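Local atomic coordinates of soluble secreted antigen MPT53 (Mycobacterium tuberculosis, PDB entry 1LU4), a protein that probably catalyses the oxidation of reduced, unfolded secreted proteins to form disulfide bonds, as a secreted thioredoxin-fold oxidoreductase related to DsbE. Residues Ala9-Gly14 / Thr82-Ala87; Pro26-Phe31 / Phe103-Ala108; Thr33-Phe38 / Ala62-Val67; Ala43-Gln48 / Met122-Leu127. All blocks are in the same frame, centred on the assembly; numbering follows the deposited sequence.

Interaction 1: residues Ala9-Gly14 / Thr82-Ala87; sequences ATTLSG and TNLNDA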
loop_
_atom_site.group_PDB
_atom_site.type_symbol
_atom_site.label_atom_id
_atom_site.label_comp_id
_atom_site.label_asym_id
_atom_site.label_seq_id
_atom_site.Cartn_x
_atom_site.Cartn_y
_atom_site.Cartn_z
ATOM N N ALA A 9 12.362 -4.851 3.515
ATOM C CA ALA A 9 11.347 -4.816 4.534
ATOM C C ALA A 9 11.019 -6.195 5.069
ATOM O O ALA A 9 11.551 -7.175 4.540
ATOM C CB ALA A 9 10.107 -4.197 3.874
ATOM N N THR A 10 10.140 -6.256 6.035
ATOM C CA THR A 10 9.608 -7.532 6.558
ATOM C C THR A 10 8.090 -7.479 6.455
ATOM O O THR A 10 7.461 -6.510 6.848
ATOM C CB THR A 10 10.004 -7.762 8.012
ATOM O OG1 THR A 10 11.433 -7.800 8.059
ATOM C CG2 THR A 10 9.558 -9.094 8.578
ATOM N N THR A 11 7.516 -8.576 5.939
ATOM C CA THR A 11 6.070 -8.642 5.811
ATOM C C THR A 11 5.397 -8.939 7.116
ATOM O O THR A 11 6.094 -9.299 8.099
ATOM C CB THR A 11 5.635 -9.714 4.787
ATOM O OG1 THR A 11 5.810 -11.025 5.371
ATOM C CG2 THR A 11 6.451 -9.651 3.488
ATOM N N LEU A 12 4.076 -8.784 7.160
ATOM C CA LEU A 12 3.415 -9.049 8.440
ATOM C C LEU A 12 3.573 -10.501 8.838
ATOM O O LEU A 12 3.440 -10.767 10.025
ATOM C CB LEU A 12 1.918 -8.777 8.374
ATOM C CG LEU A 12 1.521 -7.400 7.914
ATOM C CD1 LEU A 12 -0.007 -7.251 8.069
ATOM C CD2 LEU A 12 2.230 -6.305 8.645
ATOM N N SER A 13 3.796 -11.436 7.924
ATOM C CA SER A 13 3.964 -12.861 8.128
ATOM C C SER A 13 5.369 -13.174 8.596
ATOM O O SER A 13 5.675 -14.295 8.981
ATOM C CB SER A 13 3.734 -13.654 6.844
ATOM O OG SER A 13 2.360 -13.571 6.528
ATOM N N GLY A 14 6.261 -12.202 8.484
ATOM C CA GLY A 14 7.645 -12.369 8.886
ATOM C C GLY A 14 8.618 -12.660 7.768
ATOM O O GLY A 14 9.770 -13.037 8.040
ATOM N N THR A 82 0.971 -8.410 -0.536
ATOM C CA THR A 82 2.017 -8.202 0.469
ATOM C C THR A 82 1.669 -6.993 1.337
ATOM O O THR A 82 1.325 -5.938 0.827
ATOM C CB THR A 82 3.350 -7.901 -0.253
ATOM O OG1 THR A 82 3.694 -9.041 -1.046
ATOM C CG2 THR A 82 4.453 -7.641 0.763
ATOM N N ASN A 83 1.815 -7.156 2.645
ATOM C CA ASN A 83 1.740 -6.024 3.588
ATOM C C ASN A 83 2.965 -6.044 4.451
ATOM O O ASN A 83 3.390 -7.066 4.986
ATOM C CB ASN A 83 0.454 -6.108 4.447
ATOM C CG ASN A 83 -0.738 -5.695 3.627
ATOM O OD1 ASN A 83 -1.037 -4.513 3.474
ATOM N ND2 ASN A 83 -1.370 -6.698 3.055
ATOM N N LEU A 84 3.577 -4.867 4.586
ATOM C CA LEU A 84 4.858 -4.696 5.250
ATOM C C LEU A 84 4.653 -4.124 6.654
ATOM O O LEU A 84 3.863 -3.206 6.843
ATOM C CB LEU A 84 5.770 -3.726 4.465
ATOM C CG LEU A 84 6.010 -4.230 3.002
ATOM C CD1 LEU A 84 6.932 -3.268 2.276
ATOM C CD2 LEU A 84 6.587 -5.635 2.951
ATOM N N ASN A 85 5.380 -4.689 7.608
ATOM C CA ASN A 85 5.369 -4.144 8.967
ATOM C C ASN A 85 6.485 -3.106 9.038
ATOM O O ASN A 85 7.643 -3.480 9.299
ATOM C CB ASN A 85 5.630 -5.297 9.950
ATOM C CG ASN A 85 5.746 -4.786 11.380
ATOM O OD1 ASN A 85 5.458 -3.653 11.681
ATOM N ND2 ASN A 85 6.223 -5.659 12.244
ATOM N N ASP A 86 6.185 -1.858 8.744
ATOM C CA ASP A 86 7.213 -0.819 8.733
ATOM C C ASP A 86 7.283 -0.251 10.129
ATOM O O ASP A 86 6.871 0.874 10.421
ATOM C CB ASP A 86 6.835 0.266 7.731
ATOM C CG ASP A 86 7.907 1.333 7.559
ATOM O OD1 ASP A 86 9.089 1.050 7.710
ATOM O OD2 ASP A 86 7.551 2.479 7.246
ATOM N N ALA A 87 7.812 -1.075 11.041
ATOM C CA ALA A 87 7.609 -0.860 12.452
ATOM C C ALA A 87 8.178 0.483 12.884
ATOM O O ALA A 87 7.645 1.114 13.794
ATOM C CB ALA A 87 8.288 -1.992 13.242
HETATM O O HOH W 1 9.343 -3.664 7.011
HETATM O O HOH W 2 6.672 -8.393 10.773
#

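Interaction 2: residues Pro26-Phe31 / Phe103-Ala108; sequences PAVLWF and FVFYRA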
loop_
_atom_site.group_PDB
_atom_site.type_symbol
_atom_site.label_atom_id
_atom_site.label_comp_id
_atom_site.label_asym_id
_atom_site.label_seq_id
_atom_site.Cartn_x
_atom_site.Cartn_y
_atom_site.Cartn_z
ATOM N N PRO A 26 3.915 -2.231 -13.146
ATOM C CA PRO A 26 2.876 -1.404 -12.529
ATOM C C PRO A 26 2.663 -1.876 -11.071
ATOM O O PRO A 26 2.642 -3.070 -10.778
ATOM C CB PRO A 26 1.628 -1.698 -13.355
ATOM C CG PRO A 26 1.918 -2.894 -14.196
ATOM C CD PRO A 26 3.387 -3.114 -14.225
ATOM N N ALA A 27 2.550 -0.894 -10.180
ATOM C CA ALA A 27 2.459 -1.243 -8.774
ATOM C C ALA A 27 1.679 -0.167 -8.027
ATOM O O ALA A 27 1.608 0.999 -8.494
ATOM C CB ALA A 27 3.876 -1.391 -8.196
ATOM N N VAL A 28 1.177 -0.537 -6.878
ATOM C CA VAL A 28 0.486 0.417 -6.002
ATOM C C VAL A 28 1.063 0.195 -4.605
ATOM O O VAL A 28 1.015 -0.912 -4.075
ATOM C CB VAL A 28 -1.034 0.198 -6.011
ATOM C CG1 VAL A 28 -1.722 1.131 -4.985
ATOM C CG2 VAL A 28 -1.671 0.387 -7.385
ATOM N N LEU A 29 1.550 1.309 -3.996
ATOM C CA LEU A 29 1.853 1.298 -2.575
ATOM C C LEU A 29 0.690 1.931 -1.826
ATOM O O LEU A 29 0.186 2.993 -2.246
ATOM C CB LEU A 29 3.119 2.099 -2.249
ATOM C CG LEU A 29 4.382 1.731 -3.018
ATOM C CD1 LEU A 29 5.545 2.593 -2.552
ATOM C CD2 LEU A 29 4.702 0.227 -2.939
ATOM N N TRP A 30 0.276 1.316 -0.726
ATOM C CA TRP A 30 -0.803 1.843 0.079
ATOM C C TRP A 30 -0.325 1.895 1.516
ATOM O O TRP A 30 -0.063 0.865 2.139
ATOM C CB TRP A 30 -2.047 0.967 -0.045
ATOM C CG TRP A 30 -3.258 1.454 0.696
ATOM C CD1 TRP A 30 -3.863 2.679 0.609
ATOM C CD2 TRP A 30 -4.077 0.706 1.613
ATOM N NE1 TRP A 30 -4.968 2.756 1.410
ATOM C CE2 TRP A 30 -5.116 1.557 2.031
ATOM C CE3 TRP A 30 -3.996 -0.610 2.099
ATOM C CZ2 TRP A 30 -6.091 1.121 2.940
ATOM C CZ3 TRP A 30 -4.983 -1.040 3.015
ATOM C CH2 TRP A 30 -5.991 -0.158 3.400
ATOM N N PHE A 31 -0.201 3.127 2.030
ATOM C CA PHE A 31 0.269 3.358 3.417
ATOM C C PHE A 31 -0.911 3.456 4.317
ATOM O O PHE A 31 -1.792 4.332 4.145
ATOM C CB PHE A 31 1.070 4.688 3.446
ATOM C CG PHE A 31 2.349 4.619 2.644
ATOM C CD1 PHE A 31 2.373 4.840 1.260
ATOM C CD2 PHE A 31 3.564 4.320 3.282
ATOM C CE1 PHE A 31 3.561 4.773 0.565
ATOM C CE2 PHE A 31 4.751 4.237 2.562
ATOM C CZ PHE A 31 4.769 4.445 1.189
ATOM N N PHE A 103 -1.655 6.673 -1.184
ATOM C CA PHE A 103 -1.381 5.808 -2.317
ATOM C C PHE A 103 -0.241 6.360 -3.164
ATOM O O PHE A 103 -0.218 7.573 -3.399
ATOM C CB PHE A 103 -2.595 5.708 -3.218
ATOM C CG PHE A 103 -3.834 5.063 -2.659
ATOM C CD1 PHE A 103 -4.705 5.835 -1.872
ATOM C CD2 PHE A 103 -4.114 3.756 -2.942
ATOM C CE1 PHE A 103 -5.860 5.256 -1.398
ATOM C CE2 PHE A 103 -5.283 3.165 -2.461
ATOM C CZ PHE A 103 -6.120 3.939 -1.704
ATOM N N VAL A 104 0.592 5.461 -3.659
ATOM C CA VAL A 104 1.518 5.769 -4.735
ATOM C C VAL A 104 1.210 4.815 -5.859
ATOM O O VAL A 104 1.329 3.616 -5.709
ATOM C CB VAL A 104 2.981 5.700 -4.308
ATOM C CG1 VAL A 104 3.883 6.115 -5.449
ATOM C CG2 VAL A 104 3.309 6.565 -3.044
ATOM N N PHE A 105 0.871 5.389 -7.034
ATOM C CA PHE A 105 0.494 4.625 -8.216
ATOM C C PHE A 105 1.667 4.637 -9.180
ATOM O O PHE A 105 1.963 5.715 -9.763
ATOM C CB PHE A 105 -0.739 5.274 -8.837
ATOM C CG PHE A 105 -1.987 5.133 -8.010
ATOM C CD1 PHE A 105 -2.730 3.973 -8.018
ATOM C CD2 PHE A 105 -2.376 6.203 -7.191
ATOM C CE1 PHE A 105 -3.841 3.838 -7.245
ATOM C CE2 PHE A 105 -3.513 6.092 -6.403
ATOM C CZ PHE A 105 -4.231 4.907 -6.439
ATOM N N TYR A 106 2.355 3.521 -9.364
ATOM C CA TYR A 106 3.531 3.441 -10.234
ATOM C C TYR A 106 3.204 2.777 -11.559
ATOM O O TYR A 106 2.592 1.719 -11.635
ATOM C CB TYR A 106 4.536 2.526 -9.611
ATOM C CG TYR A 106 5.473 3.135 -8.567
ATOM C CD1 TYR A 106 6.497 3.953 -8.982
ATOM C CD2 TYR A 106 5.297 2.892 -7.237
ATOM C CE1 TYR A 106 7.343 4.504 -8.065
ATOM C CE2 TYR A 106 6.178 3.440 -6.291
ATOM C CZ TYR A 106 7.187 4.247 -6.720
ATOM O OH TYR A 106 8.047 4.791 -5.789
ATOM N N ARG A 107 3.643 3.455 -12.614
ATOM C CA ARG A 107 3.720 2.840 -13.922
ATOM C C ARG A 107 5.010 2.023 -14.025
ATOM O O ARG A 107 5.958 2.227 -13.268
ATOM C CB ARG A 107 3.722 3.886 -15.045
ATOM C CG ARG A 107 2.389 4.663 -15.088
ATOM C CD ARG A 107 2.470 5.584 -16.320
ATOM N NE ARG A 107 2.472 4.843 -17.571
ATOM C CZ ARG A 107 1.367 4.505 -18.233
ATOM N NH1 ARG A 107 0.177 4.853 -17.743
ATOM N NH2 ARG A 107 1.478 3.833 -19.365
ATOM N N ALA A 108 5.043 1.097 -15.014
ATOM C CA ALA A 108 6.235 0.277 -15.233
ATOM C C ALA A 108 7.443 1.129 -15.572
ATOM O O ALA A 108 8.567 0.742 -15.296
ATOM C CB ALA A 108 5.952 -0.721 -16.378
#

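Interaction 3: residues Thr33-Phe38 / Ala62-Val67; sequences TPWCPF and ATRADV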
loop_
_atom_site.group_PDB
_atom_site.type_symbol
_atom_site.label_atom_id
_atom_site.label_comp_id
_atom_site.label_asym_id
_atom_site.label_seq_id
_atom_site.Cartn_x
_atom_site.Cartn_y
_atom_site.Cartn_z
ATOM N N THR A 33 -2.794 2.480 8.486
ATOM C CA THR A 33 -2.703 2.031 9.858
ATOM C C THR A 33 -4.033 1.378 10.212
ATOM O O THR A 33 -5.061 1.773 9.671
ATOM C CB THR A 33 -2.423 3.213 10.834
ATOM O OG1 THR A 33 -3.583 4.108 10.917
ATOM C CG2 THR A 33 -1.215 4.031 10.542
ATOM N N PRO A 34 -4.064 0.354 11.099
ATOM C CA PRO A 34 -5.290 -0.432 11.220
ATOM C C PRO A 34 -6.412 0.266 11.952
ATOM O O PRO A 34 -7.570 -0.177 11.866
ATOM C CB PRO A 34 -4.806 -1.693 11.958
ATOM C CG PRO A 34 -3.547 -1.264 12.694
ATOM C CD PRO A 34 -2.917 -0.259 11.724
ATOM N N TRP A 35 -6.090 1.344 12.691
ATOM C CA TRP A 35 -7.076 1.996 13.515
ATOM C C TRP A 35 -7.590 3.247 12.867
ATOM O O TRP A 35 -8.472 3.940 13.441
ATOM C CB TRP A 35 -6.407 2.323 14.865
ATOM C CG TRP A 35 -4.968 2.791 14.803
ATOM C CD1 TRP A 35 -3.875 1.996 15.085
ATOM C CD2 TRP A 35 -4.436 4.063 14.454
ATOM N NE1 TRP A 35 -2.689 2.732 14.940
ATOM C CE2 TRP A 35 -3.056 4.004 14.568
ATOM C CE3 TRP A 35 -5.074 5.274 14.100
ATOM C CZ2 TRP A 35 -2.208 5.093 14.305
ATOM C CZ3 TRP A 35 -4.270 6.364 13.856
ATOM C CH2 TRP A 35 -2.858 6.232 13.986
ATOM N N CYS A 36 -7.180 3.543 11.638
ATOM C CA CYS A 36 -7.659 4.720 10.946
ATOM C C CYS A 36 -9.007 4.453 10.276
ATOM O O CYS A 36 -9.112 3.464 9.500
ATOM C CB CYS A 36 -6.637 5.165 9.890
ATOM S SG CYS A 36 -7.285 6.391 8.736
ATOM N N PRO A 37 -10.064 5.233 10.510
ATOM C CA PRO A 37 -11.352 4.917 9.916
ATOM C C PRO A 37 -11.320 5.077 8.397
ATOM O O PRO A 37 -12.118 4.416 7.711
ATOM C CB PRO A 37 -12.306 5.892 10.585
ATOM C CG PRO A 37 -11.438 7.077 10.917
ATOM C CD PRO A 37 -10.107 6.454 11.321
ATOM N N PHE A 38 -10.487 5.944 7.872
ATOM C CA PHE A 38 -10.397 6.124 6.428
ATOM C C PHE A 38 -9.738 4.899 5.823
ATOM O O PHE A 38 -10.190 4.398 4.791
ATOM C CB PHE A 38 -9.654 7.407 6.083
ATOM C CG PHE A 38 -10.327 8.637 6.652
ATOM C CD1 PHE A 38 -11.346 9.250 5.953
ATOM C CD2 PHE A 38 -9.916 9.167 7.910
ATOM C CE1 PHE A 38 -11.973 10.400 6.459
ATOM C CE2 PHE A 38 -10.552 10.291 8.403
ATOM C CZ PHE A 38 -11.584 10.883 7.689
ATOM N N ALA A 62 2.307 -0.739 6.557
ATOM C CA ALA A 62 1.604 -0.347 7.792
ATOM C C ALA A 62 2.630 0.124 8.808
ATOM O O ALA A 62 3.780 -0.339 8.871
ATOM C CB ALA A 62 0.867 -1.568 8.368
ATOM N N THR A 63 2.195 1.047 9.677
ATOM C CA THR A 63 3.057 1.484 10.782
ATOM C C THR A 63 2.133 1.951 11.931
ATOM O O THR A 63 0.915 1.976 11.819
ATOM C CB THR A 63 4.015 2.571 10.332
ATOM O OG1 THR A 63 5.048 2.758 11.368
ATOM C CG2 THR A 63 3.353 3.909 10.077
ATOM N N ARG A 64 2.774 2.290 13.028
ATOM C CA ARG A 64 2.084 2.865 14.225
ATOM C C ARG A 64 1.095 1.878 14.805
ATOM O O ARG A 64 0.052 2.294 15.342
ATOM C CB ARG A 64 1.434 4.198 13.911
ATOM C CG ARG A 64 2.494 5.285 13.662
ATOM C CD ARG A 64 1.783 6.582 13.706
ATOM N NE ARG A 64 1.519 7.099 14.981
ATOM C CZ ARG A 64 0.750 8.174 15.186
ATOM N NH1 ARG A 64 0.156 8.777 14.201
ATOM N NH2 ARG A 64 0.544 8.640 16.364
ATOM N N ALA A 65 1.416 0.593 14.779
ATOM C CA ALA A 65 0.519 -0.387 15.409
ATOM C C ALA A 65 1.302 -1.654 15.691
ATOM O O ALA A 65 2.335 -1.906 15.046
ATOM C CB ALA A 65 -0.696 -0.703 14.526
ATOM N N ASP A 66 0.778 -2.484 16.599
ATOM C CA ASP A 66 1.425 -3.769 16.799
ATOM C C ASP A 66 1.073 -4.725 15.663
ATOM O O ASP A 66 0.079 -4.571 14.930
ATOM C CB ASP A 66 1.019 -4.400 18.130
ATOM C CG ASP A 66 -0.478 -4.500 18.219
ATOM O OD1 ASP A 66 -1.049 -5.521 17.864
ATOM O OD2 ASP A 66 -1.129 -3.499 18.600
ATOM N N VAL A 67 1.935 -5.738 15.509
ATOM C CA VAL A 67 1.776 -6.606 14.335
ATOM C C VAL A 67 0.477 -7.365 14.398
ATOM O O VAL A 67 -0.162 -7.584 13.358
ATOM C CB VAL A 67 2.977 -7.554 14.214
ATOM C CG1 VAL A 67 2.846 -8.371 12.905
ATOM C CG2 VAL A 67 4.295 -6.867 14.198
#

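Interaction 4: residues Ala43-Gln48 / Met122-Leu127; sequences APSLSQ and MSQDEL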
loop_
_atom_site.group_PDB
_atom_site.type_symbol
_atom_site.label_atom_id
_atom_site.label_comp_id
_atom_site.label_asym_id
_atom_site.label_seq_id
_atom_site.Cartn_x
_atom_site.Cartn_y
_atom_site.Cartn_z
ATOM N N ALA A 43 -10.192 -0.237 2.794
ATOM C CA ALA A 43 -9.649 -1.581 2.742
ATOM C C ALA A 43 -10.494 -2.524 1.868
ATOM O O ALA A 43 -9.878 -3.279 1.089
ATOM C CB ALA A 43 -9.493 -2.171 4.118
ATOM N N PRO A 44 -11.822 -2.548 1.924
ATOM C CA PRO A 44 -12.561 -3.456 1.021
ATOM C C PRO A 44 -12.299 -3.168 -0.454
ATOM O O PRO A 44 -12.249 -4.057 -1.289
ATOM C CB PRO A 44 -14.030 -3.188 1.383
ATOM C CG PRO A 44 -14.008 -2.644 2.794
ATOM C CD PRO A 44 -12.717 -1.851 2.867
ATOM N N SER A 45 -12.122 -1.860 -0.774
ATOM C CA SER A 45 -11.811 -1.477 -2.138
ATOM C C SER A 45 -10.443 -1.930 -2.548
ATOM O O SER A 45 -10.242 -2.392 -3.682
ATOM C CB SER A 45 -11.914 0.053 -2.268
ATOM O OG SER A 45 -13.292 0.395 -2.046
ATOM N N LEU A 46 -9.428 -1.796 -1.701
ATOM C CA LEU A 46 -8.080 -2.373 -1.980
ATOM C C LEU A 46 -8.214 -3.850 -2.240
ATOM O O LEU A 46 -7.629 -4.373 -3.191
ATOM C CB LEU A 46 -7.094 -2.188 -0.813
ATOM C CG LEU A 46 -6.283 -0.902 -0.751
ATOM C CD1 LEU A 46 -5.280 -0.790 -1.924
ATOM C CD2 LEU A 46 -7.155 0.341 -0.695
ATOM N N SER A 47 -8.984 -4.557 -1.392
ATOM C CA SER A 47 -9.056 -6.015 -1.560
ATOM C C SER A 47 -9.627 -6.395 -2.916
ATOM O O SER A 47 -9.083 -7.236 -3.643
ATOM C CB SER A 47 -10.008 -6.557 -0.477
ATOM O OG SER A 47 -10.116 -7.962 -0.658
ATOM N N GLN A 48 -10.690 -5.725 -3.303
ATOM C CA GLN A 48 -11.390 -6.031 -4.571
ATOM C C GLN A 48 -10.573 -5.582 -5.764
ATOM O O GLN A 48 -10.444 -6.306 -6.750
ATOM C CB GLN A 48 -12.764 -5.341 -4.547
ATOM C CG GLN A 48 -13.758 -6.037 -3.605
ATOM C CD GLN A 48 -14.082 -7.428 -4.067
ATOM O OE1 GLN A 48 -13.847 -8.444 -3.336
ATOM N NE2 GLN A 48 -14.623 -7.551 -5.259
ATOM N N MET A 122 -10.859 7.148 -0.492
ATOM C CA MET A 122 -11.006 6.959 -1.934
ATOM C C MET A 122 -12.063 5.905 -2.225
ATOM O O MET A 122 -12.063 4.849 -1.610
ATOM C CB MET A 122 -9.677 6.513 -2.513
ATOM C CG MET A 122 -9.705 6.510 -4.058
ATOM S SD MET A 122 -8.140 5.901 -4.766
ATOM C CE MET A 122 -7.072 7.229 -4.335
ATOM N N SER A 123 -12.934 6.185 -3.215
ATOM C CA SER A 123 -13.980 5.209 -3.575
ATOM C C SER A 123 -13.326 4.100 -4.393
ATOM O O SER A 123 -12.284 4.225 -5.032
ATOM C CB SER A 123 -15.068 5.853 -4.424
ATOM O OG SER A 123 -14.525 6.226 -5.738
ATOM N N GLN A 124 -14.083 2.977 -4.453
ATOM C CA GLN A 124 -13.628 1.886 -5.325
ATOM C C GLN A 124 -13.583 2.270 -6.785
ATOM O O GLN A 124 -12.653 1.900 -7.499
ATOM C CB GLN A 124 -14.521 0.643 -5.129
ATOM C CG GLN A 124 -13.902 -0.564 -5.866
ATOM C CD GLN A 124 -14.708 -1.820 -5.738
ATOM O OE1 GLN A 124 -14.548 -2.799 -6.483
ATOM N NE2 GLN A 124 -15.625 -1.869 -4.800
ATOM N N ASP A 125 -14.606 2.997 -7.237
ATOM C CA ASP A 125 -14.614 3.415 -8.631
ATOM C C ASP A 125 -13.389 4.263 -8.942
ATOM O O ASP A 125 -12.762 4.110 -9.982
ATOM C CB ASP A 125 -15.888 4.206 -8.941
ATOM C CG ASP A 125 -17.077 3.319 -9.249
ATOM O OD1 ASP A 125 -17.090 2.089 -9.043
ATOM O OD2 ASP A 125 -18.088 3.893 -9.729
ATOM N N GLU A 126 -13.067 5.178 -7.993
ATOM C CA GLU A 126 -11.897 5.996 -8.285
ATOM C C GLU A 126 -10.615 5.159 -8.323
ATOM O O GLU A 126 -9.777 5.301 -9.181
ATOM C CB GLU A 126 -11.732 7.152 -7.298
ATOM C CG GLU A 126 -10.470 7.968 -7.556
ATOM C CD GLU A 126 -10.318 9.174 -6.626
ATOM O OE1 GLU A 126 -11.320 9.752 -6.155
ATOM O OE2 GLU A 126 -9.135 9.503 -6.356
ATOM N N LEU A 127 -10.467 4.266 -7.329
ATOM C CA LEU A 127 -9.286 3.399 -7.262
ATOM C C LEU A 127 -9.164 2.502 -8.488
ATOM O O LEU A 127 -8.064 2.394 -9.050
ATOM C CB LEU A 127 -9.379 2.557 -5.978
ATOM C CG LEU A 127 -8.219 1.566 -5.781
ATOM C CD1 LEU A 127 -6.879 2.252 -5.714
ATOM C CD2 LEU A 127 -8.466 0.726 -4.524
HETATM O O HOH W 3 -13.410 2.746 -0.673
HETATM O O HOH W 4 -15.842 -5.340 -6.469
#

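Interaction 1: residues Ala9-Gly14 / Thr82-Ala87
T11 and L84 form a single backbone bridge, their CA atoms 4.2 Å apart, where the chain of A9-L12 runs across T82-N85 at close to a right angle (96°) instead of lying beside it. Two hydrogen bonds flank the crossing: N85 N donates to T10 O at 2.9 Å and L12 N to N83 O. N83 O also receives a short CA-H...O contact from T11 CA, 3.2 Å away. Beyond the bridge, T11-G14 closes a type I turn in the connection between antiparallel strands 8-10 and 16-18, a small hairpin in which A9 pairs with F17, laid across the edge strand of the thioredoxin-like sheet. Two waters widen the polar contact: one accepts from T10 N and donates to N85 O, the other donates to T11 O and accepts from N85 ND2.

L12 does most of the side-chain work. Its CG, anti to the carbonyl carbon (chi1 -55°), lies 3.5 Å from N83 O, and its two methyls go to different neighbours: CD1 rests 3.8 Å from N83 CB, while CD2 meets N85 CB, the L12 and N85 side chains crossing at about a right angle. L84 CD1 packs against A9 CB at 3.7 Å. T11 sends CG2 to the methyl CG2 of T82, 3.9 Å off, while its OG1 is taken by A15 N.

L12 continues onto M70 and V74 of helix 67-77, L84 meets F17 of strand 16-18 and I91 of helix 90-94, and strand 82-85, outermost in the central sheet, pairs through its backbone with strand 57-62.

Interaction 2: residues Pro26-Phe31 / Phe103-Ala108
A27 and L29 pair with Y106 and V104 through four backbone hydrogen bonds, in two antiparallel hydrogen-bonded pairs; V28-F105 and W30-F103 are the non-hydrogen-bonded pairs between and beyond them. Y106 N donates to A27 O at 2.8 Å, and A27 N returns a bond to Y106 O at 3.0 Å. The axes of 27-31 and 103-106 approach to 4.7 Å, their directions 172° apart. CA-H...O contacts supplement the bonds, with F103 CA 3.2 Å from L29 O.

Aromatic packing dominates the face bearing V28, W30, F103 and F105. W30 CD1 lies 3.4 Å above one face of the F103 ring, offset toward its rim, and the W30 five-membered ring is inclined to it by 36°. At the edge of the same F103 ring sits V28 CG1, whereas V28 CG2 meets F105 CD1 at 3.8 Å.

Aliphatic groups meet ring edges: on the face with L29 and Y106, L29 CD1 comes in plane to the Y106 ring, 3.9 Å from Y106 CE2; V104 CG2 also lies at the edge of the F31 ring, near CE1.

These are central strands of the thioredoxin-like sheet, flanked by strands 57-62 and 112-115. Helices 37-52 and 124-133 pack over the W30 and F103 face, with E42 accepting from W30 NE1.

Interaction 3: residues Thr33-Phe38 / Ala62-Val67
The W35 indole meets R64 with its edge: NE1 donates to R64 O at 2.8 Å, a fairly straight bond (163°) with the carbonyl oxygen in the ring plane. Seen from the acceptor, the donor stands above the carbonyl plane, 35° out of it. One face of the indole carries T33 OG1, 3.5 Å above the plane and over its centre. The R64 guanidinium has W35 CH2 over one face, displaced toward the rim. Ring and guanidinium planes are 89° apart, so the indole presents its rim to the guanidinium. Closer to the backbone, W35 CZ2 packs on R64 CB at 3.8 Å.

Residues T33-C36 form a type I turn leading into helix 37-52, with C36 at its N-cap. With C39 it makes a CxxC at a helix start, the arrangement of the thioredoxin-family redox centre; the predicted C36-C39 disulfide is absent from this model. The loop after strand 57-62, which carries T63-A65, packs beside the turn that presents this pair.

P34 CG presses on A65 CB at 3.4 Å, tighter than usual van der Waals contact, with P34 CD close by. T33 CG2 reaches T63 O at 3.2 Å. T63 OG1 is bonded to D86 O, which ties the loop to the segment that follows N85. P34 also touches A69 and F73 of helix 67-77, and the D66 side chain caps that helix by accepting from A69 N.

Interaction 4: residues Ala43-Gln48 / Met122-Leu127
S45 meets the start of helix 124-133 at Q124: its OG lies 3.3 Å from Q124 CB, and the two CB atoms are 3.9 Å apart. No direct hydrogen bond joins M122-L127 to A43-Q48. One turn deeper, L127 CD2 comes within 3.7 Å of S45 O, and the same methyl meets L46 CD2 at 4.1 Å, the two leucine side chains crossing at about a right angle. Farther out, Q124 OE1 approaches Q48 CB at 3.7 Å.

Waters supply the polar links. One sits 2.7 Å from S45 OG and donates to M122 O. The other accepts from Q48 NE2 and donates to Q124 OE1, joining the two amides. Q124 reaches it with CG anti to its backbone N (chi1 -171°) and the chain extended beyond; Q48 bends at chi2 (-65°).

The next shell sets the helix start. S123 is the N-cap of helix 124-133, its OG accepting from E126 N at 2.9 Å. Just before it, M122 N is bonded to E42 OE2, a further tie to helix 37-52. On the inner side, L46 and L127 both touch F103 of the central sheet, L46 also packing on W30 and L127 on F105, while Q48 and Q124 lie on the solvent side.

Helix 37-52, which in this thioredoxin-like fold starts at the CxxC, is thus packed against the N-terminal end of the last helix, with both helices on the W30 and F103 face of the sheet in the alpha/beta layering of the family.

Interaction 2 is the core of the set, nine of its twelve touching residues being buried, and it joins two central strands by regular backbone bonds and aromatic packing. Interactions 1, 3 and 4 are partly buried. Interaction 4 packs onto the aromatic face of interaction 2, but its outer side is polar and water-bridged. Interactions 1 and 3 meet each other near the ends of neighbouring strands. Interaction 1 adds leucine packing and bridging waters to a single backbone bridge at the sheet edge; interaction 3 has one indole-to-carbonyl bond amid tight packing. Interactions 3 and 4 use different parts of helix 37-52, their centres about 17 Å apart.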